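Local coordinates for AT-less polyketide synthase (Streptomyces platensis subsp. rosaceus, PDB 4TKT), which probably catalyses decarboxylative Claisen condensation in polyketide chain elongation, as the ketosynthase domain KS6 of the isomigrastatin synthase MgsF, at residues A[329-340]-A[393-403]; A[414-424]-A[435-443]. All coordinates share one frame; numbering follows the deposited sequence.

Contact 1 (A[329-340]-A[393-403]); sequences DPIEIAGLNAAF and NPDIDFADSPF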
loop_
_atom_site.group_PDB
_atom_site.type_symbol
_atom_site.label_atom_id
_atom_site.label_comp_id
_atom_site.label_asym_id
_atom_site.label_seq_id
_atom_site.Cartn_x
_atom_site.Cartn_y
_atom_site.Cartn_z
ATOM N N ASP A 329 -11.677 -21.899 5.856
ATOM C CA ASP A 329 -11.032 -22.248 4.592
ATOM C C ASP A 329 -11.924 -23.097 3.674
ATOM O O ASP A 329 -12.065 -22.765 2.497
ATOM C CB ASP A 329 -9.697 -22.961 4.851
ATOM C CG ASP A 329 -8.551 -21.992 5.095
ATOM O OD1 ASP A 329 -8.810 -20.782 5.273
ATOM O OD2 ASP A 329 -7.386 -22.445 5.109
ATOM N N PRO A 330 -12.533 -24.184 4.191
ATOM C CA PRO A 330 -13.411 -24.939 3.289
ATOM C C PRO A 330 -14.640 -24.140 2.856
ATOM O O PRO A 330 -15.144 -24.334 1.750
ATOM C CB PRO A 330 -13.823 -26.151 4.133
ATOM C CG PRO A 330 -12.775 -26.266 5.181
ATOM C CD PRO A 330 -12.402 -24.857 5.497
ATOM N N ILE A 331 -15.109 -23.250 3.726
ATOM C CA ILE A 331 -16.265 -22.415 3.425
ATOM C C ILE A 331 -15.958 -21.437 2.293
ATOM O O ILE A 331 -16.784 -21.226 1.405
ATOM C CB ILE A 331 -16.736 -21.645 4.678
ATOM C CG1 ILE A 331 -17.567 -22.564 5.574
ATOM C CG2 ILE A 331 -17.556 -20.425 4.297
ATOM C CD1 ILE A 331 -18.078 -21.894 6.833
ATOM N N GLU A 332 -14.760 -20.858 2.316
ATOM C CA GLU A 332 -14.357 -19.915 1.280
ATOM C C GLU A 332 -14.322 -20.568 -0.097
ATOM O O GLU A 332 -14.769 -19.980 -1.082
ATOM C CB GLU A 332 -12.990 -19.310 1.599
ATOM C CG GLU A 332 -12.466 -18.411 0.491
ATOM C CD GLU A 332 -11.292 -17.562 0.922
ATOM O OE1 GLU A 332 -11.042 -16.531 0.264
ATOM O OE2 GLU A 332 -10.619 -17.920 1.912
ATOM N N ILE A 333 -13.794 -21.786 -0.165
ATOM C CA ILE A 333 -13.733 -22.513 -1.427
ATOM C C ILE A 333 -15.136 -22.875 -1.902
ATOM O O ILE A 333 -15.436 -22.806 -3.095
ATOM C CB ILE A 333 -12.875 -23.783 -1.302
ATOM C CG1 ILE A 333 -11.434 -23.403 -0.969
ATOM C CG2 ILE A 333 -12.902 -24.579 -2.593
ATOM C CD1 ILE A 333 -10.815 -22.467 -1.980
ATOM N N ALA A 334 -15.997 -23.247 -0.960
ATOM C CA ALA A 334 -17.394 -23.530 -1.272
ATOM C C ALA A 334 -18.065 -22.298 -1.871
ATOM O O ALA A 334 -18.851 -22.404 -2.814
ATOM C CB ALA A 334 -18.135 -23.987 -0.029
ATOM N N GLY A 335 -17.741 -21.131 -1.320
ATOM C CA GLY A 335 -18.281 -19.874 -1.803
ATOM C C GLY A 335 -17.811 -19.559 -3.209
ATOM O O GLY A 335 -18.598 -19.147 -4.062
ATOM N N LEU A 336 -16.521 -19.760 -3.449
ATOM C CA LEU A 336 -15.940 -19.520 -4.762
ATOM C C LEU A 336 -16.500 -20.481 -5.805
ATOM O O LEU A 336 -16.784 -20.081 -6.933
ATOM C CB LEU A 336 -14.419 -19.641 -4.695
ATOM C CG LEU A 336 -13.673 -18.437 -4.123
ATOM C CD1 LEU A 336 -12.261 -18.824 -3.727
ATOM C CD2 LEU A 336 -13.649 -17.314 -5.141
ATOM N N ASN A 337 -16.654 -21.748 -5.426
ATOM C CA ASN A 337 -17.205 -22.755 -6.327
ATOM C C ASN A 337 -18.613 -22.396 -6.778
ATOM O O ASN A 337 -18.948 -22.520 -7.956
ATOM C CB ASN A 337 -17.217 -24.133 -5.662
ATOM C CG ASN A 337 -15.831 -24.726 -5.517
ATOM O OD1 ASN A 337 -14.859 -24.202 -6.060
ATOM N ND2 ASN A 337 -15.734 -25.834 -4.792
ATOM N N ALA A 338 -19.432 -21.951 -5.831
ATOM C CA ALA A 338 -20.798 -21.539 -6.125
ATOM C C ALA A 338 -20.814 -20.326 -7.048
ATOM O O ALA A 338 -21.709 -20.179 -7.881
ATOM C CB ALA A 338 -21.548 -21.237 -4.838
ATOM N N ALA A 339 -19.817 -19.461 -6.898
ATOM C CA ALA A 339 -19.698 -18.277 -7.740
ATOM C C ALA A 339 -19.425 -18.657 -9.192
ATOM O O ALA A 339 -20.139 -18.232 -10.100
ATOM C CB ALA A 339 -18.604 -17.365 -7.218
ATOM N N PHE A 340 -18.390 -19.463 -9.402
ATOM C CA PHE A 340 -17.990 -19.870 -10.744
ATOM C C PHE A 340 -19.023 -20.769 -11.422
ATOM O O PHE A 340 -19.151 -20.759 -12.647
ATOM C CB PHE A 340 -16.639 -20.586 -10.699
ATOM C CG PHE A 340 -15.456 -19.660 -10.647
ATOM C CD1 PHE A 340 -14.927 -19.128 -11.811
ATOM C CD2 PHE A 340 -14.867 -19.331 -9.439
ATOM C CE1 PHE A 340 -13.839 -18.281 -11.769
ATOM C CE2 PHE A 340 -13.777 -18.483 -9.389
ATOM C CZ PHE A 340 -13.262 -17.957 -10.557
ATOM N N ASN A 393 -5.832 -29.080 3.023
ATOM C CA ASN A 393 -6.938 -29.381 3.928
ATOM C C ASN A 393 -7.830 -30.495 3.377
ATOM O O ASN A 393 -8.380 -30.368 2.285
ATOM C CB ASN A 393 -7.762 -28.114 4.181
ATOM C CG ASN A 393 -8.811 -28.293 5.265
ATOM O OD1 ASN A 393 -9.535 -29.290 5.298
ATOM N ND2 ASN A 393 -8.906 -27.314 6.157
ATOM N N PRO A 394 -7.967 -31.591 4.141
ATOM C CA PRO A 394 -8.721 -32.792 3.753
ATOM C C PRO A 394 -10.179 -32.516 3.382
ATOM O O PRO A 394 -10.768 -33.290 2.626
ATOM C CB PRO A 394 -8.645 -33.668 5.006
ATOM C CG PRO A 394 -7.411 -33.221 5.703
ATOM C CD PRO A 394 -7.330 -31.747 5.460
ATOM N N ASP A 395 -10.749 -31.433 3.902
ATOM C CA ASP A 395 -12.138 -31.083 3.617
ATOM C C ASP A 395 -12.306 -30.434 2.245
ATOM O O ASP A 395 -13.427 -30.260 1.770
ATOM C CB ASP A 395 -12.690 -30.142 4.692
ATOM C CG ASP A 395 -12.833 -30.813 6.044
ATOM O OD1 ASP A 395 -12.899 -32.060 6.092
ATOM O OD2 ASP A 395 -12.887 -30.087 7.060
ATOM N N ILE A 396 -11.193 -30.073 1.614
ATOM C CA ILE A 396 -11.240 -29.338 0.353
ATOM C C ILE A 396 -10.851 -30.199 -0.846
ATOM O O ILE A 396 -9.805 -30.851 -0.848
ATOM C CB ILE A 396 -10.318 -28.105 0.397
ATOM C CG1 ILE A 396 -10.703 -27.194 1.563
ATOM C CG2 ILE A 396 -10.378 -27.344 -0.919
ATOM C CD1 ILE A 396 -9.884 -25.929 1.638
ATOM N N ASP A 397 -11.702 -30.188 -1.867
ATOM C CA ASP A 397 -11.440 -30.920 -3.099
ATOM C C ASP A 397 -11.130 -29.953 -4.236
ATOM O O ASP A 397 -12.033 -29.478 -4.924
ATOM C CB ASP A 397 -12.636 -31.805 -3.461
ATOM C CG ASP A 397 -12.359 -32.708 -4.647
ATOM O OD1 ASP A 397 -11.172 -32.908 -4.982
ATOM O OD2 ASP A 397 -13.330 -33.225 -5.238
ATOM N N PHE A 398 -9.847 -29.662 -4.425
ATOM C CA PHE A 398 -9.422 -28.728 -5.462
ATOM C C PHE A 398 -9.495 -29.348 -6.849
ATOM O O PHE A 398 -9.600 -28.638 -7.849
ATOM C CB PHE A 398 -8.004 -28.230 -5.181
ATOM C CG PHE A 398 -7.956 -27.009 -4.311
ATOM C CD1 PHE A 398 -8.852 -25.971 -4.507
ATOM C CD2 PHE A 398 -7.026 -26.901 -3.293
ATOM C CE1 PHE A 398 -8.816 -24.845 -3.711
ATOM C CE2 PHE A 398 -6.983 -25.775 -2.490
ATOM C CZ PHE A 398 -7.881 -24.747 -2.699
ATOM N N ALA A 399 -9.441 -30.676 -6.903
ATOM C CA ALA A 399 -9.541 -31.400 -8.163
ATOM C C ALA A 399 -10.878 -31.124 -8.843
ATOM O O ALA A 399 -10.938 -30.920 -10.055
ATOM C CB ALA A 399 -9.358 -32.889 -7.933
ATOM N N ASP A 400 -11.948 -31.122 -8.054
ATOM C CA ASP A 400 -13.276 -30.795 -8.562
ATOM C C ASP A 400 -13.604 -29.341 -8.244
ATOM O O ASP A 400 -14.562 -29.045 -7.531
ATOM C CB ASP A 400 -14.331 -31.729 -7.969
ATOM C CG ASP A 400 -15.678 -31.599 -8.657
ATOM O OD1 ASP A 400 -15.710 -31.185 -9.835
ATOM O OD2 ASP A 400 -16.706 -31.912 -8.017
ATOM N N SER A 401 -12.789 -28.438 -8.776
ATOM C CA SER A 401 -12.944 -27.013 -8.528
ATOM C C SER A 401 -12.357 -26.236 -9.701
ATOM O O SER A 401 -11.626 -26.801 -10.513
ATOM C CB SER A 401 -12.260 -26.619 -7.218
ATOM O OG SER A 401 -10.854 -26.550 -7.385
ATOM N N PRO A 402 -12.677 -24.937 -9.802
ATOM C CA PRO A 402 -12.050 -24.131 -10.855
ATOM C C PRO A 402 -10.564 -23.899 -10.609
ATOM O O PRO A 402 -9.872 -23.407 -11.498
ATOM C CB PRO A 402 -12.809 -22.799 -10.784
ATOM C CG PRO A 402 -14.069 -23.101 -10.055
ATOM C CD PRO A 402 -13.731 -24.191 -9.094
ATOM N N PHE A 403 -10.081 -24.262 -9.425
ATOM C CA PHE A 403 -8.778 -23.794 -8.971
ATOM C C PHE A 403 -7.655 -24.823 -8.989
ATOM O O PHE A 403 -7.885 -26.031 -9.043
ATOM C CB PHE A 403 -8.902 -23.239 -7.552
ATOM C CG PHE A 403 -10.003 -22.240 -7.390
ATOM C CD1 PHE A 403 -9.908 -20.988 -7.973
ATOM C CD2 PHE A 403 -11.132 -22.550 -6.654
ATOM C CE1 PHE A 403 -10.921 -20.063 -7.826
ATOM C CE2 PHE A 403 -12.147 -21.630 -6.502
ATOM C CZ PHE A 403 -12.041 -20.384 -7.089
#

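Contact 2 (A[414-424]-A[435-443]); sequences RTGTRPRLGGL and HVVVEDYVE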
loop_
_atom_site.group_PDB
_atom_site.type_symbol
_atom_site.label_atom_id
_atom_site.label_comp_id
_atom_site.label_asym_id
_atom_site.label_seq_id
_atom_site.Cartn_x
_atom_site.Cartn_y
_atom_site.Cartn_z
ATOM N N ARG A 414 0.328 -14.092 -20.718
ATOM C CA ARG A 414 -0.772 -13.277 -21.220
ATOM C C ARG A 414 -1.419 -13.937 -22.432
ATOM O O ARG A 414 -0.726 -14.390 -23.343
ATOM C CB ARG A 414 -0.281 -11.874 -21.583
ATOM C CG ARG A 414 -1.376 -10.945 -22.083
ATOM C CD ARG A 414 -0.818 -9.591 -22.499
ATOM N NE ARG A 414 -0.069 -8.944 -21.424
ATOM C CZ ARG A 414 -0.608 -8.140 -20.511
ATOM N NH1 ARG A 414 -1.908 -7.881 -20.534
ATOM N NH2 ARG A 414 0.156 -7.597 -19.572
ATOM N N THR A 415 -2.746 -13.996 -22.439
ATOM C CA THR A 415 -3.473 -14.563 -23.569
ATOM C C THR A 415 -3.700 -13.505 -24.640
ATOM O O THR A 415 -4.504 -12.589 -24.459
ATOM C CB THR A 415 -4.829 -15.153 -23.140
ATOM O OG1 THR A 415 -4.620 -16.192 -22.177
ATOM C CG2 THR A 415 -5.561 -15.727 -24.344
ATOM N N GLY A 416 -2.984 -13.638 -25.755
ATOM C CA GLY A 416 -3.055 -12.673 -26.837
ATOM C C GLY A 416 -2.694 -11.281 -26.357
ATOM O O GLY A 416 -1.631 -11.071 -25.773
ATOM N N THR A 417 -3.587 -10.327 -26.601
ATOM C CA THR A 417 -3.414 -8.973 -26.095
ATOM C C THR A 417 -4.448 -8.678 -25.015
ATOM O O THR A 417 -4.624 -7.531 -24.605
ATOM C CB THR A 417 -3.530 -7.924 -27.218
ATOM O OG1 THR A 417 -4.782 -8.085 -27.899
ATOM C CG2 THR A 417 -2.392 -8.079 -28.215
ATOM N N ARG A 418 -5.129 -9.726 -24.558
ATOM C CA ARG A 418 -6.162 -9.588 -23.536
ATOM C C ARG A 418 -5.546 -9.419 -22.149
ATOM O O ARG A 418 -4.643 -10.167 -21.769
ATOM C CB ARG A 418 -7.099 -10.800 -23.557
ATOM N N PRO A 419 -6.038 -8.429 -21.388
ATOM C CA PRO A 419 -5.516 -8.132 -20.050
ATOM C C PRO A 419 -5.596 -9.334 -19.123
ATOM O O PRO A 419 -6.561 -10.097 -19.198
ATOM C CB PRO A 419 -6.433 -7.008 -19.551
ATOM C CG PRO A 419 -7.014 -6.409 -20.781
ATOM C CD PRO A 419 -7.154 -7.540 -21.751
ATOM N N ARG A 420 -4.587 -9.511 -18.278
ATOM C CA ARG A 420 -4.646 -10.524 -17.234
ATOM C C ARG A 420 -5.735 -10.134 -16.241
ATOM O O ARG A 420 -5.863 -8.966 -15.886
ATOM C CB ARG A 420 -3.290 -10.676 -16.540
ATOM C CG ARG A 420 -2.297 -11.532 -17.312
ATOM C CD ARG A 420 -0.954 -11.617 -16.604
ATOM N NE ARG A 420 -0.005 -10.630 -17.111
ATOM C CZ ARG A 420 0.987 -10.910 -17.951
ATOM N NH1 ARG A 420 1.802 -9.949 -18.362
ATOM N NH2 ARG A 420 1.168 -12.152 -18.376
ATOM N N LEU A 421 -6.525 -11.111 -15.809
ATOM C CA LEU A 421 -7.691 -10.836 -14.978
ATOM C C LEU A 421 -7.578 -11.512 -13.615
ATOM O O LEU A 421 -7.255 -12.697 -13.524
ATOM C CB LEU A 421 -8.962 -11.295 -15.693
ATOM C CG LEU A 421 -10.297 -10.762 -15.177
ATOM C CD1 LEU A 421 -10.309 -9.245 -15.193
ATOM C CD2 LEU A 421 -11.436 -11.315 -16.017
ATOM N N GLY A 422 -7.845 -10.755 -12.556
ATOM C CA GLY A 422 -7.708 -11.274 -11.209
ATOM C C GLY A 422 -8.860 -10.922 -10.288
ATOM O O GLY A 422 -9.599 -9.968 -10.530
ATOM N N GLY A 423 -9.007 -11.705 -9.223
ATOM C CA GLY A 423 -10.032 -11.469 -8.223
ATOM C C GLY A 423 -9.447 -11.432 -6.824
ATOM O O GLY A 423 -8.469 -12.120 -6.529
ATOM N N LEU A 424 -10.049 -10.628 -5.957
ATOM C CA LEU A 424 -9.524 -10.426 -4.612
ATOM C C LEU A 424 -10.646 -10.414 -3.582
ATOM O O LEU A 424 -11.582 -9.621 -3.684
ATOM C CB LEU A 424 -8.732 -9.119 -4.554
ATOM C CG LEU A 424 -8.301 -8.584 -3.189
ATOM C CD1 LEU A 424 -7.290 -9.509 -2.532
ATOM C CD2 LEU A 424 -7.731 -7.184 -3.338
ATOM N N HIS A 435 -15.409 -8.175 -2.441
ATOM C CA HIS A 435 -14.646 -8.738 -3.544
ATOM C C HIS A 435 -14.322 -7.650 -4.558
ATOM O O HIS A 435 -15.167 -6.813 -4.878
ATOM C CB HIS A 435 -15.408 -9.881 -4.214
ATOM C CG HIS A 435 -14.578 -10.683 -5.166
ATOM N ND1 HIS A 435 -13.794 -11.742 -4.760
ATOM C CD2 HIS A 435 -14.405 -10.580 -6.505
ATOM C CE1 HIS A 435 -13.177 -12.258 -5.807
ATOM N NE2 HIS A 435 -13.530 -11.571 -6.879
ATOM N N VAL A 436 -13.089 -7.659 -5.052
ATOM C CA VAL A 436 -12.637 -6.660 -6.011
ATOM C C VAL A 436 -12.083 -7.343 -7.256
ATOM O O VAL A 436 -11.357 -8.332 -7.158
ATOM C CB VAL A 436 -11.566 -5.738 -5.393
ATOM C CG1 VAL A 436 -11.006 -4.789 -6.433
ATOM C CG2 VAL A 436 -12.154 -4.956 -4.235
ATOM N N VAL A 437 -12.442 -6.819 -8.424
ATOM C CA VAL A 437 -12.004 -7.384 -9.695
ATOM C C VAL A 437 -11.027 -6.456 -10.406
ATOM O O VAL A 437 -11.375 -5.325 -10.744
ATOM C CB VAL A 437 -13.195 -7.655 -10.627
ATOM C CG1 VAL A 437 -12.716 -8.265 -11.933
ATOM C CG2 VAL A 437 -14.205 -8.557 -9.944
ATOM N N VAL A 438 -9.807 -6.935 -10.637
ATOM C CA VAL A 438 -8.787 -6.112 -11.279
ATOM C C VAL A 438 -8.201 -6.762 -12.532
ATOM O O VAL A 438 -8.120 -7.984 -12.645
ATOM C CB VAL A 438 -7.624 -5.779 -10.307
ATOM C CG1 VAL A 438 -8.153 -5.125 -9.044
ATOM C CG2 VAL A 438 -6.832 -7.025 -9.961
ATOM N N GLU A 439 -7.808 -5.920 -13.478
ATOM C CA GLU A 439 -7.069 -6.354 -14.654
ATOM C C GLU A 439 -5.909 -5.393 -14.884
ATOM O O GLU A 439 -5.983 -4.229 -14.487
ATOM C CB GLU A 439 -7.976 -6.406 -15.884
ATOM C CG GLU A 439 -8.561 -5.056 -16.273
ATOM C CD GLU A 439 -9.315 -5.098 -17.589
ATOM O OE1 GLU A 439 -9.546 -6.208 -18.114
ATOM O OE2 GLU A 439 -9.678 -4.016 -18.099
ATOM N N ASP A 440 -4.836 -5.863 -15.511
ATOM C CA ASP A 440 -3.732 -4.961 -15.819
ATOM C C ASP A 440 -4.075 -4.105 -17.033
ATOM O O ASP A 440 -5.138 -4.259 -17.636
ATOM C CB ASP A 440 -2.422 -5.728 -16.046
ATOM C CG ASP A 440 -2.555 -6.830 -17.072
ATOM O OD1 ASP A 440 -3.635 -6.962 -17.685
ATOM O OD2 ASP A 440 -1.562 -7.564 -17.270
ATOM N N TYR A 441 -3.171 -3.200 -17.385
ATOM C CA TYR A 441 -3.435 -2.233 -18.439
ATOM C C TYR A 441 -2.637 -2.536 -19.703
ATOM O O TYR A 441 -1.494 -2.993 -19.635
ATOM C CB TYR A 441 -3.121 -0.821 -17.937
ATOM C CG TYR A 441 -3.257 0.263 -18.982
ATOM C CD1 TYR A 441 -4.507 0.644 -19.458
ATOM C CD2 TYR A 441 -2.137 0.917 -19.480
ATOM C CE1 TYR A 441 -4.633 1.640 -20.412
ATOM C CE2 TYR A 441 -2.254 1.913 -20.433
ATOM C CZ TYR A 441 -3.502 2.269 -20.896
ATOM O OH TYR A 441 -3.621 3.260 -21.843
ATOM N N VAL A 442 -3.255 -2.286 -20.853
ATOM C CA VAL A 442 -2.598 -2.457 -22.144
ATOM C C VAL A 442 -2.771 -1.208 -23.007
ATOM O O VAL A 442 -3.889 -0.857 -23.385
ATOM C CB VAL A 442 -3.148 -3.680 -22.903
ATOM C CG1 VAL A 442 -2.550 -3.748 -24.303
ATOM C CG2 VAL A 442 -2.869 -4.962 -22.131
ATOM N N GLU A 443 -1.663 -0.541 -23.313
ATOM C CA GLU A 443 -1.700 0.668 -24.130
ATOM C C GLU A 443 -1.976 0.340 -25.594
ATOM O O GLU A 443 -3.122 0.382 -26.045
ATOM C CB GLU A 443 -0.386 1.441 -24.004
#

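Contact 1 (A[329-340]-A[393-403])
Pro-402 lies over one face of the Phe-340 ring, its CB 4.3 Å from the ring centroid and 17° off the normal in a CH-pi contact, while its CG packs against Phe-340 CB. The same CB sits above the centre of one face of its neighbour Phe-403. That second ring meets Phe-340 obliquely, with CE2 of Phe-340 3.5 Å from CZ of Phe-403 and the planes nearly perpendicular, and takes Leu-336 CB at its edge, 3.5 Å from CZ. Phe-398 is touched at its edge by Ile-333 CD1, 3.6 Å from CE1, and on one face by Ile-396 CG2; Ser-401 OG also lies at its edge, in the ring plane. With CG1 anti to the carbonyl carbon (chi1 -63°), Ile-333 reaches both Phe-398 and Ile-396; Ile-333 CG1 is 3.9 Å from Ile-396 CD1. The contact lays an irregular segment along one side of helix 328-340 in the thiolase-type ketosynthase fold, without a hydrogen bond between the two. Turns shape the segment from within: Asn-393 OD1 accepts from Asp-395 N (Asx turn) and Ser-401 OG from Phe-403 N (ST turn). Pro-330 CG rests 3.9 Å from Asp-395 CB. Asn-337 brings OD1 to 3.2 Å from Pro-402 CD, and Trp-305 of helix 294-308 meets the Phe-340 ring edge-to-face.

Contact 2 (A[414-424]-A[435-443])
Leu-421 to Leu-424 run antiparallel to Val-436 to Glu-439 at 162°, as the two arms of a beta hairpin, with hydrogen-bonded pairs at Gly-422/Val-438 and Leu-424/Val-436; Gly-422 N reaches Val-438 O at 2.8 Å. Beyond the paired strands, Asp-440 N bonds to Arg-420 O, and the Asp-440 carboxylate gathers two arginines. Its OD2 forms a salt bridge with Arg-414 NH2 at 2.9 Å, the guanidinium and carboxylate planes only 15° apart, though the hydrogen bond is bent and weak. A longer salt bridge, its hydrogen bond also weak, joins Asp-440 OD2 to Arg-420 NE at 3.4 Å, with the planes turned steeply against each other. OD1 also takes a weak bond from Arg-420 N. Asp-440 has CG between its backbone N and carbonyl carbon (chi1 53°), which brings the carboxylate back toward Arg-420. The two arginines also hold a glycerol, probably from the crystallisation liquor. On the face carrying Leu-421, its CD1 packs 3.7 Å from Glu-439 CB and also approaches Val-437 CG1. CG anti to the backbone N brings the His-435 ring against the neighbouring strand, with Leu-424 O over one face; NE2 comes 3.7 Å from Gly-423 CA, where a side chain would clash. ND1 is hydrogen-bonded to Ser-425 OG. Replacing His-435 by an alanine would probably leave Ser-425 OG without this partner and open a gap beside Gly-423. Strand 432-439 is flanked by strand 273-282 and strand 421-427 by strand 317-319, while helix 294-308 packs on His-435 and Val-437 and helix 366-380 on Leu-424 and Val-438.

Overall arrangement
After the N-terminal part of the fold and strand 317-319, the chain enters helix 328-340, then passes strand 350-353 and helix 366-380 before contact 1 closes a loop of 52 intervening residues by bringing 393-403 back onto the helix. Phe-403 opens strand 403-405, at one edge of the sheet, and the chain continues to contact 2, where 414-424 and 435-443 close a hairpin loop of 10 residues. The two contacts are therefore in series, neither enclosing nor crossing the other. The centres of contact 1 and contact 2 lie about 22 Å apart. Contact 1 fastens that edge strand to a helix, whereas contact 2 builds strands further in; Trp-305 of helix 294-308 meets residues of both.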